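Local coordinates for protein GH26C (Muricauda sp. MAR_2010_75, PDB 6Q78) that probably hydrolyses internal beta-1,4-mannosidic linkages in mannans as an endo-acting beta-mannanase of glycoside hydrolase family 26, at residues A[355-360]-A[399-404]; A[300-305]-A[349-354]; A[183-186]-A[191-194]. All blocks are in the same frame, centred on the assembly; numbering follows the deposited sequence.

Contact 1 (A[355-360]-A[399-404]); sequences NLFEAL and KPEVIL
Phe357 reaches out from helix 351-361 and meets Lys399 over one face of its ring and Glu401 at the edge. Its CG stands anti to the backbone N (chi1 -178°), which extends the ring off the helix toward the turn 399-402. Lys399 CG sits 3.9 Å from the Phe357 ring centroid in a CH-pi contact, over the face but offset toward the rim, on the CE1 side. A bend at chi2 (-72°) then carries the rest of the lysine chain on across the same ring, CD passing near CZ and CE2, and CE near CE2.

Glu401 uses a different part of the aromatic. Bent at chi2, it brings OE1 to the ring edge, in plane, 3.4 Å from Phe357 CZ, with the carboxylate turned 67° from the ring. An oxygen there faces the slightly positive rim of C-H groups, probably a mild electrostatic attraction. Phe396 of helix 390-397 also packs on Phe357.

Lys399 to Val402 form a type I beta turn, closed by Val402 N to Lys399 O. The contact thus joins helix 351-361, on the outside of the TIM barrel, to the turn that leads into strand 402-403, which pairs parallel with strand 81-86.

Contact 2 (A[300-305]-A[349-354]); sequences GDFNNQ and PGFFTN
Asp301 OD2, beside the Phe302 that meets Phe351 across this contact, is gripped by two groups: a salt bridge from Lys316 NZ and a hydrogen bond from Asn298 ND2. The other carboxylate oxygen, OD1, takes a salt bridge from Arg312 NE, so both oxygens of this buried carboxylate are held. That grip ties the short 3-10 turn 300-302 to helix 306-327. In the TIM barrel of this family 26 enzyme, the loop after strand 293-298 here packs on the start of helix 351-361.

The CB of Phe302 is directed at that helix, and the far end of the Phe351 ring, CE1 and CZ, reaches it. The two rings form an offset edge-to-face pair, the edge of Phe351 turned to the face of Phe302, with centroids 5.7 Å apart and planes at 87°. The closest approach falls at the base of Phe302: its CB lies 3.6 Å from Phe351 CE1, near the plane of the Phe351 ring. Phe351 CE1 is also 3.8 Å from Phe302 CD1, and CZ lies 4.0 Å from Phe302 CB, so the CE1-CZ edge does the touching. Chi1 of 175° sets CG of Phe351 anti to the backbone N and sends the ring out from the first turn of the helix, where Gly350 is the N-cap residue and its O receives the N-H of Asn354. Phe302 packs further on Ala313 of helix 306-327 and on Leu356 and Ala359 of helix 351-361.

The two segments therefore meet through carbon alone, the ring of Phe351 against CB and the ring of Phe302, and van der Waals packing, probably helped by the edge-to-face arrangement, holds them. The strong polar bonds lie to one side, fixing the turn that presents Phe302, while Phe351 is carried by the helix start.

Contact 3 (A[183-186]-A[191-194]); sequences LKSI and ENHD
Ser185 and Asn192 face each other across a tight helix-loop-helix connection, in which helix 176-186 ends and helix 193-208 begins after six residues. Both helices belong to the outer part of the TIM barrel, in the crossover from strand 153-157 to strand 220-223.

The side chains of the two residues point at one another, and Asn192 ND2 donates to Ser185 OG at 2.9 Å, with the hydroxyl slightly out of the amide plane. The first torsion of the serine puts that OG between the backbone N and the carbonyl carbon of its own residue, close enough to the preceding turn to give its proton to Ala182 O and accept the amide from across the loop. The backbones draw together alongside: Asn192 N donates to Ser185 O at 2.8 Å, in a bent bond with an N-H...O angle of 137°. Asn192 occupies the N-cap position of the second helix, but its side chain makes no capping bond there; its amide is bonded to the serine. Ile186 crosses Asn192 at a slant, with CG2 4.0 Å from Asn192 CB, while the rest of its side chain leads off to Leu248 of helix 242-259. Pro163 touches both Ser185 and Asn192, and Phe164 touches Asn192.

His193 completes the join from the first turn of the new helix. Its CG is anti to the backbone N, which turns the imidazole so that its ND1 edge meets the end of helix 176-186, and the ring of Phe251 meets this ring at a steep tilt. The carbonyls of Ser185 and Ile186, at the last turn of their helix, thus find donors at the N-cap residue and in the first turn of the next helix. For Ile186 O the donor is His193 ND1, 2.8 Å away and nearly straight at 171°, with the oxygen in the imidazole plane but the nitrogen 45° out of the carbonyl plane.

Contacts 1 and 2 share helix 351-361: its start meets the loop after strand 293-298, and its second turn, through Phe357, meets the turn 399-402. They touch directly, since Phe302 CZ packs 3.8 Å from Ala359 CB and also meets Leu356. Contact 3 lies on the opposite side of the chain's centre, its own centre about 41 and 40 Å from the centres of contacts 1 and 2. Contact 2 is buried and joins aromatic to aromatic; contact 1 is partly buried and mixes an aromatic ring with charged side chains; contact 3, also partly buried, is held mainly by hydrogen bonds between neighbouring helix ends. Contacts 1 and 2 bridge distant parts of the sequence, contact 3 a short turn.

Contact 1 (A[355-360]-A[399-404])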
loop_
_atom_site.group_PDB
_atom_site.type_symbol
_atom_site.label_atom_id
_atom_site.label_comp_id
_atom_site.label_asym_id
_atom_site.label_seq_id
_atom_site.Cartn_x
_atom_site.Cartn_y
_atom_site.Cartn_z
ATOM N N ASN A 355 -5.254 18.528 -10.066
ATOM C CA ASN A 355 -4.837 17.339 -10.801
ATOM C C ASN A 355 -5.141 16.088 -9.985
ATOM O O ASN A 355 -6.011 15.299 -10.349
ATOM C CB ASN A 355 -3.356 17.404 -11.186
ATOM C CG ASN A 355 -3.062 18.496 -12.197
ATOM O OD1 ASN A 355 -3.913 19.355 -12.495
ATOM N ND2 ASN A 355 -1.843 18.465 -12.753
ATOM N N LEU A 356 -4.438 15.882 -8.879
ATOM C CA LEU A 356 -4.657 14.686 -8.079
ATOM C C LEU A 356 -6.087 14.622 -7.557
ATOM O O LEU A 356 -6.762 13.596 -7.705
ATOM C CB LEU A 356 -3.655 14.641 -6.924
ATOM C CG LEU A 356 -3.900 13.459 -5.991
ATOM C CD1 LEU A 356 -3.694 12.098 -6.722
ATOM C CD2 LEU A 356 -2.933 13.551 -4.828
ATOM N N PHE A 357 -6.578 15.713 -6.948
ATOM C CA PHE A 357 -7.916 15.655 -6.360
ATOM C C PHE A 357 -8.965 15.325 -7.410
ATOM O O PHE A 357 -9.887 14.533 -7.158
ATOM C CB PHE A 357 -8.265 16.964 -5.665
ATOM C CG PHE A 357 -9.622 16.948 -4.998
ATOM C CD1 PHE A 357 -9.787 16.317 -3.767
ATOM C CD2 PHE A 357 -10.727 17.518 -5.626
ATOM C CE1 PHE A 357 -11.061 16.295 -3.149
ATOM C CE2 PHE A 357 -11.986 17.491 -5.023
ATOM C CZ PHE A 357 -12.146 16.887 -3.786
ATOM N N GLU A 358 -8.847 15.926 -8.586
ATOM C CA GLU A 358 -9.795 15.647 -9.659
ATOM C C GLU A 358 -9.740 14.188 -10.087
ATOM O O GLU A 358 -10.779 13.553 -10.292
ATOM C CB GLU A 358 -9.520 16.584 -10.837
ATOM C CG GLU A 358 -9.892 17.997 -10.508
ATOM C CD GLU A 358 -11.382 18.123 -10.336
ATOM O OE1 GLU A 358 -12.101 17.453 -11.105
ATOM O OE2 GLU A 358 -11.830 18.855 -9.432
ATOM N N ALA A 359 -8.540 13.628 -10.230
ATOM C CA ALA A 359 -8.466 12.221 -10.602
ATOM C C ALA A 359 -9.084 11.325 -9.540
ATOM O O ALA A 359 -9.608 10.252 -9.861
ATOM C CB ALA A 359 -7.006 11.830 -10.857
ATOM N N LEU A 360 -8.962 11.698 -8.252
ATOM C CA LEU A 360 -9.484 10.880 -7.158
ATOM C C LEU A 360 -10.990 10.985 -6.979
ATOM O O LEU A 360 -11.565 10.159 -6.261
ATOM C CB LEU A 360 -8.829 11.294 -5.833
ATOM C CG LEU A 360 -7.325 11.065 -5.702
ATOM C CD1 LEU A 360 -6.741 11.653 -4.412
ATOM C CD2 LEU A 360 -7.070 9.576 -5.728
ATOM N N LYS A 399 -10.262 19.779 1.571
ATOM C CA LYS A 399 -11.467 19.321 0.897
ATOM C C LYS A 399 -12.217 18.355 1.810
ATOM O O LYS A 399 -11.590 17.564 2.533
ATOM C CB LYS A 399 -11.125 18.606 -0.414
ATOM C CG LYS A 399 -10.510 19.481 -1.528
ATOM C CD LYS A 399 -11.530 20.432 -2.153
ATOM C CE LYS A 399 -10.964 21.127 -3.393
ATOM N NZ LYS A 399 -12.036 21.875 -4.160
ATOM N N PRO A 400 -13.549 18.376 1.801
ATOM C CA PRO A 400 -14.277 17.506 2.736
ATOM C C PRO A 400 -13.986 16.027 2.523
ATOM O O PRO A 400 -14.002 15.263 3.493
ATOM C CB PRO A 400 -15.754 17.868 2.503
ATOM C CG PRO A 400 -15.783 18.599 1.212
ATOM C CD PRO A 400 -14.450 19.264 1.042
ATOM N N GLU A 401 -13.696 15.608 1.285
ATOM C CA GLU A 401 -13.407 14.203 1.010
ATOM C C GLU A 401 -12.153 13.710 1.728
ATOM O O GLU A 401 -12.020 12.506 1.959
ATOM C CB GLU A 401 -13.225 13.999 -0.495
ATOM C CG GLU A 401 -14.527 14.119 -1.354
ATOM C CD GLU A 401 -15.118 15.535 -1.454
ATOM O OE1 GLU A 401 -14.371 16.515 -1.284
ATOM O OE2 GLU A 401 -16.354 15.679 -1.710
ATOM N N VAL A 402 -11.198 14.589 2.020
ATOM C CA VAL A 402 -9.884 14.138 2.511
ATOM C C VAL A 402 -9.936 13.868 4.012
ATOM O O VAL A 402 -10.353 14.731 4.801
ATOM C CB VAL A 402 -8.785 15.166 2.181
ATOM C CG1 VAL A 402 -7.509 14.874 2.962
ATOM C CG2 VAL A 402 -8.500 15.210 0.685
ATOM N N ILE A 403 -9.450 12.695 4.416
ATOM C CA ILE A 403 -9.374 12.297 5.832
ATOM C C ILE A 403 -7.903 12.155 6.225
ATOM O O ILE A 403 -7.200 11.286 5.699
ATOM C CB ILE A 403 -10.136 10.978 6.069
ATOM C CG1 ILE A 403 -11.605 11.163 5.676
ATOM C CG2 ILE A 403 -10.021 10.457 7.500
ATOM C CD1 ILE A 403 -12.394 9.873 5.747
ATOM N N LEU A 404 -7.445 12.989 7.173
ATOM C CA LEU A 404 -6.149 12.857 7.840
ATOM C C LEU A 404 -6.383 12.314 9.256
ATOM O O LEU A 404 -7.515 12.025 9.636
ATOM C CB LEU A 404 -5.427 14.204 7.864
ATOM C CG LEU A 404 -5.101 14.813 6.498
ATOM C CD1 LEU A 404 -4.430 16.189 6.638
ATOM C CD2 LEU A 404 -4.220 13.886 5.673
#

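Contact 2 (A[300-305]-A[349-354])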
loop_
_atom_site.group_PDB
_atom_site.type_symbol
_atom_site.label_atom_id
_atom_site.label_comp_id
_atom_site.label_asym_id
_atom_site.label_seq_id
_atom_site.Cartn_x
_atom_site.Cartn_y
_atom_site.Cartn_z
ATOM N N GLY A 300 3.061 7.968 -13.326
ATOM C CA GLY A 300 3.321 8.395 -14.694
ATOM C C GLY A 300 2.289 9.359 -15.255
ATOM O O GLY A 300 2.645 10.302 -15.972
ATOM N N ASP A 301 0.997 9.151 -14.926
ATOM C CA ASP A 301 -0.002 10.043 -15.501
ATOM C C ASP A 301 0.004 11.417 -14.857
ATOM O O ASP A 301 -0.581 12.350 -15.430
ATOM C CB ASP A 301 -1.385 9.408 -15.446
ATOM C CG ASP A 301 -1.491 8.183 -16.341
ATOM O OD1 ASP A 301 -0.881 8.183 -17.438
ATOM O OD2 ASP A 301 -2.182 7.220 -15.933
ATOM N N PHE A 302 0.729 11.573 -13.756
ATOM C CA PHE A 302 0.878 12.845 -13.064
ATOM C C PHE A 302 2.213 13.529 -13.339
ATOM O O PHE A 302 2.428 14.654 -12.878
ATOM C CB PHE A 302 0.678 12.654 -11.557
ATOM C CG PHE A 302 -0.711 12.203 -11.177
ATOM C CD1 PHE A 302 -1.804 13.039 -11.371
ATOM C CD2 PHE A 302 -0.928 10.940 -10.645
ATOM C CE1 PHE A 302 -3.080 12.633 -11.036
ATOM C CE2 PHE A 302 -2.217 10.533 -10.300
ATOM C CZ PHE A 302 -3.294 11.397 -10.491
ATOM N N ASN A 303 3.098 12.914 -14.123
ATOM C CA ASN A 303 4.460 13.434 -14.263
ATOM C C ASN A 303 4.511 14.454 -15.400
ATOM O O ASN A 303 4.947 14.179 -16.524
ATOM C CB ASN A 303 5.457 12.299 -14.475
ATOM C CG ASN A 303 6.899 12.775 -14.307
ATOM O OD1 ASN A 303 7.160 13.970 -14.318
ATOM N ND2 ASN A 303 7.829 11.838 -14.132
ATOM N N ASN A 304 4.027 15.663 -15.095
ATOM C CA ASN A 304 3.988 16.763 -16.062
ATOM C C ASN A 304 3.301 16.345 -17.364
ATOM O O ASN A 304 3.811 16.586 -18.459
ATOM C CB ASN A 304 5.392 17.270 -16.407
ATOM C CG ASN A 304 6.129 17.842 -15.244
ATOM O OD1 ASN A 304 7.112 17.258 -14.779
ATOM N ND2 ASN A 304 5.708 19.013 -14.794
ATOM N N GLN A 305 2.154 15.679 -17.242
ATOM C CA GLN A 305 1.401 15.206 -18.399
ATOM C C GLN A 305 0.130 16.014 -18.642
ATOM O O GLN A 305 -0.682 15.633 -19.499
ATOM C CB GLN A 305 1.042 13.727 -18.214
ATOM C CG GLN A 305 2.234 12.780 -18.055
ATOM C CD GLN A 305 2.999 12.562 -19.332
ATOM O OE1 GLN A 305 2.630 11.712 -20.153
ATOM N NE2 GLN A 305 4.071 13.315 -19.523
ATOM N N PRO A 349 1.949 23.714 -10.843
ATOM C CA PRO A 349 0.911 24.583 -10.258
ATOM C C PRO A 349 -0.432 23.874 -10.144
ATOM O O PRO A 349 -0.917 23.264 -11.103
ATOM C CB PRO A 349 0.848 25.766 -11.226
ATOM C CG PRO A 349 2.219 25.809 -11.854
ATOM C CD PRO A 349 2.698 24.373 -11.928
ATOM N N GLY A 350 -1.027 23.949 -8.944
ATOM C CA GLY A 350 -2.305 23.315 -8.706
ATOM C C GLY A 350 -2.289 21.806 -8.757
ATOM O O GLY A 350 -3.349 21.193 -8.903
ATOM N N PHE A 351 -1.114 21.181 -8.629
ATOM C CA PHE A 351 -1.045 19.721 -8.698
ATOM C C PHE A 351 -2.060 19.041 -7.781
ATOM O O PHE A 351 -2.794 18.140 -8.199
ATOM C CB PHE A 351 0.350 19.192 -8.357
ATOM C CG PHE A 351 0.383 17.708 -8.316
ATOM C CD1 PHE A 351 0.269 16.980 -9.497
ATOM C CD2 PHE A 351 0.418 17.020 -7.109
ATOM C CE1 PHE A 351 0.226 15.595 -9.481
ATOM C CE2 PHE A 351 0.384 15.630 -7.084
ATOM C CZ PHE A 351 0.279 14.906 -8.282
ATOM N N PHE A 352 -2.049 19.380 -6.495
ATOM C CA PHE A 352 -2.862 18.602 -5.562
ATOM C C PHE A 352 -4.341 18.897 -5.745
ATOM O O PHE A 352 -5.176 17.978 -5.748
ATOM C CB PHE A 352 -2.441 18.882 -4.112
ATOM C CG PHE A 352 -1.034 18.446 -3.789
ATOM C CD1 PHE A 352 -0.729 17.089 -3.646
ATOM C CD2 PHE A 352 -0.027 19.383 -3.620
ATOM C CE1 PHE A 352 0.574 16.670 -3.357
ATOM C CE2 PHE A 352 1.298 18.967 -3.313
ATOM C CZ PHE A 352 1.586 17.601 -3.183
ATOM N N THR A 353 -4.687 20.171 -5.873
ATOM C CA THR A 353 -6.091 20.547 -5.889
ATOM C C THR A 353 -6.734 20.284 -7.243
ATOM O O THR A 353 -7.881 19.822 -7.301
ATOM C CB THR A 353 -6.221 22.017 -5.499
ATOM O OG1 THR A 353 -5.726 22.182 -4.155
ATOM C CG2 THR A 353 -7.665 22.454 -5.578
ATOM N N ASN A 354 -6.020 20.560 -8.341
ATOM C CA ASN A 354 -6.620 20.518 -9.673
ATOM C C ASN A 354 -6.310 19.241 -10.441
ATOM O O ASN A 354 -7.009 18.935 -11.424
ATOM C CB ASN A 354 -6.104 21.683 -10.515
ATOM C CG ASN A 354 -6.435 23.023 -9.890
ATOM O OD1 ASN A 354 -7.489 23.184 -9.275
ATOM N ND2 ASN A 354 -5.529 23.984 -10.027
#

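Contact 3 (A[183-186]-A[191-194])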
loop_
_atom_site.group_PDB
_atom_site.type_symbol
_atom_site.label_atom_id
_atom_site.label_comp_id
_atom_site.label_asym_id
_atom_site.label_seq_id
_atom_site.Cartn_x
_atom_site.Cartn_y
_atom_site.Cartn_z
ATOM N N LEU A 183 11.259 -15.657 -9.771
ATOM C CA LEU A 183 9.878 -15.959 -9.378
ATOM C C LEU A 183 9.593 -17.441 -9.559
ATOM O O LEU A 183 9.054 -18.100 -8.666
ATOM C CB LEU A 183 8.868 -15.108 -10.172
ATOM C CG LEU A 183 7.415 -15.301 -9.694
ATOM C CD1 LEU A 183 6.563 -14.020 -9.831
ATOM C CD2 LEU A 183 6.728 -16.409 -10.432
ATOM N N LYS A 184 9.991 -18.001 -10.694
ATOM C CA LYS A 184 9.813 -19.437 -10.884
ATOM C C LYS A 184 10.420 -20.233 -9.731
ATOM O O LYS A 184 9.861 -21.258 -9.314
ATOM C CB LYS A 184 10.405 -19.894 -12.230
ATOM C CG LYS A 184 9.688 -19.296 -13.452
ATOM C CD LYS A 184 10.535 -19.404 -14.730
ATOM C CE LYS A 184 9.877 -18.646 -15.878
ATOM N NZ LYS A 184 10.751 -18.661 -17.088
ATOM N N SER A 185 11.564 -19.773 -9.192
ATOM C CA SER A 185 12.267 -20.543 -8.177
ATOM C C SER A 185 11.555 -20.551 -6.824
ATOM O O SER A 185 11.916 -21.359 -5.965
ATOM C CB SER A 185 13.711 -20.047 -8.011
ATOM O OG SER A 185 13.740 -18.860 -7.205
ATOM N N ILE A 186 10.597 -19.648 -6.588
ATOM C CA ILE A 186 9.918 -19.628 -5.292
ATOM C C ILE A 186 8.574 -20.332 -5.306
ATOM O O ILE A 186 7.953 -20.479 -4.239
ATOM C CB ILE A 186 9.829 -18.226 -4.669
ATOM C CG1 ILE A 186 8.970 -17.315 -5.537
ATOM C CG2 ILE A 186 11.213 -17.697 -4.377
ATOM C CD1 ILE A 186 8.617 -15.963 -4.841
ATOM N N GLU A 191 13.626 -24.290 -6.692
ATOM C CA GLU A 191 14.756 -24.551 -5.809
ATOM C C GLU A 191 14.805 -23.599 -4.621
ATOM O O GLU A 191 15.482 -23.897 -3.626
ATOM C CB GLU A 191 16.065 -24.573 -6.602
ATOM C CG GLU A 191 16.413 -23.236 -7.202
ATOM C CD GLU A 191 17.790 -23.233 -7.842
ATOM O OE1 GLU A 191 18.791 -23.332 -7.105
ATOM O OE2 GLU A 191 17.869 -23.139 -9.084
ATOM N N ASN A 192 14.077 -22.483 -4.680
ATOM C CA ASN A 192 14.037 -21.534 -3.570
ATOM C C ASN A 192 12.693 -21.516 -2.844
ATOM O O ASN A 192 12.381 -20.555 -2.119
ATOM C CB ASN A 192 14.398 -20.125 -4.058
ATOM C CG ASN A 192 15.844 -20.036 -4.514
ATOM O OD1 ASN A 192 16.721 -20.620 -3.888
ATOM N ND2 ASN A 192 16.089 -19.360 -5.638
ATOM N N HIS A 193 11.897 -22.579 -2.966
ATOM C CA HIS A 193 10.562 -22.571 -2.369
ATOM C C HIS A 193 10.622 -22.634 -0.845
ATOM O O HIS A 193 9.872 -21.922 -0.167
ATOM C CB HIS A 193 9.745 -23.728 -2.961
ATOM C CG HIS A 193 8.334 -23.778 -2.475
ATOM N ND1 HIS A 193 7.449 -22.744 -2.680
ATOM C CD2 HIS A 193 7.653 -24.739 -1.806
ATOM C CE1 HIS A 193 6.277 -23.061 -2.145
ATOM N NE2 HIS A 193 6.372 -24.279 -1.631
ATOM N N ASP A 194 11.491 -23.476 -0.279
ATOM C CA ASP A 194 11.623 -23.502 1.175
ATOM C C ASP A 194 12.158 -22.176 1.702
ATOM O O ASP A 194 11.694 -21.681 2.738
ATOM C CB ASP A 194 12.536 -24.652 1.593
ATOM C CG ASP A 194 11.850 -26.001 1.505
ATOM O OD1 ASP A 194 12.561 -27.022 1.376
ATOM O OD2 ASP A 194 10.608 -26.040 1.546
#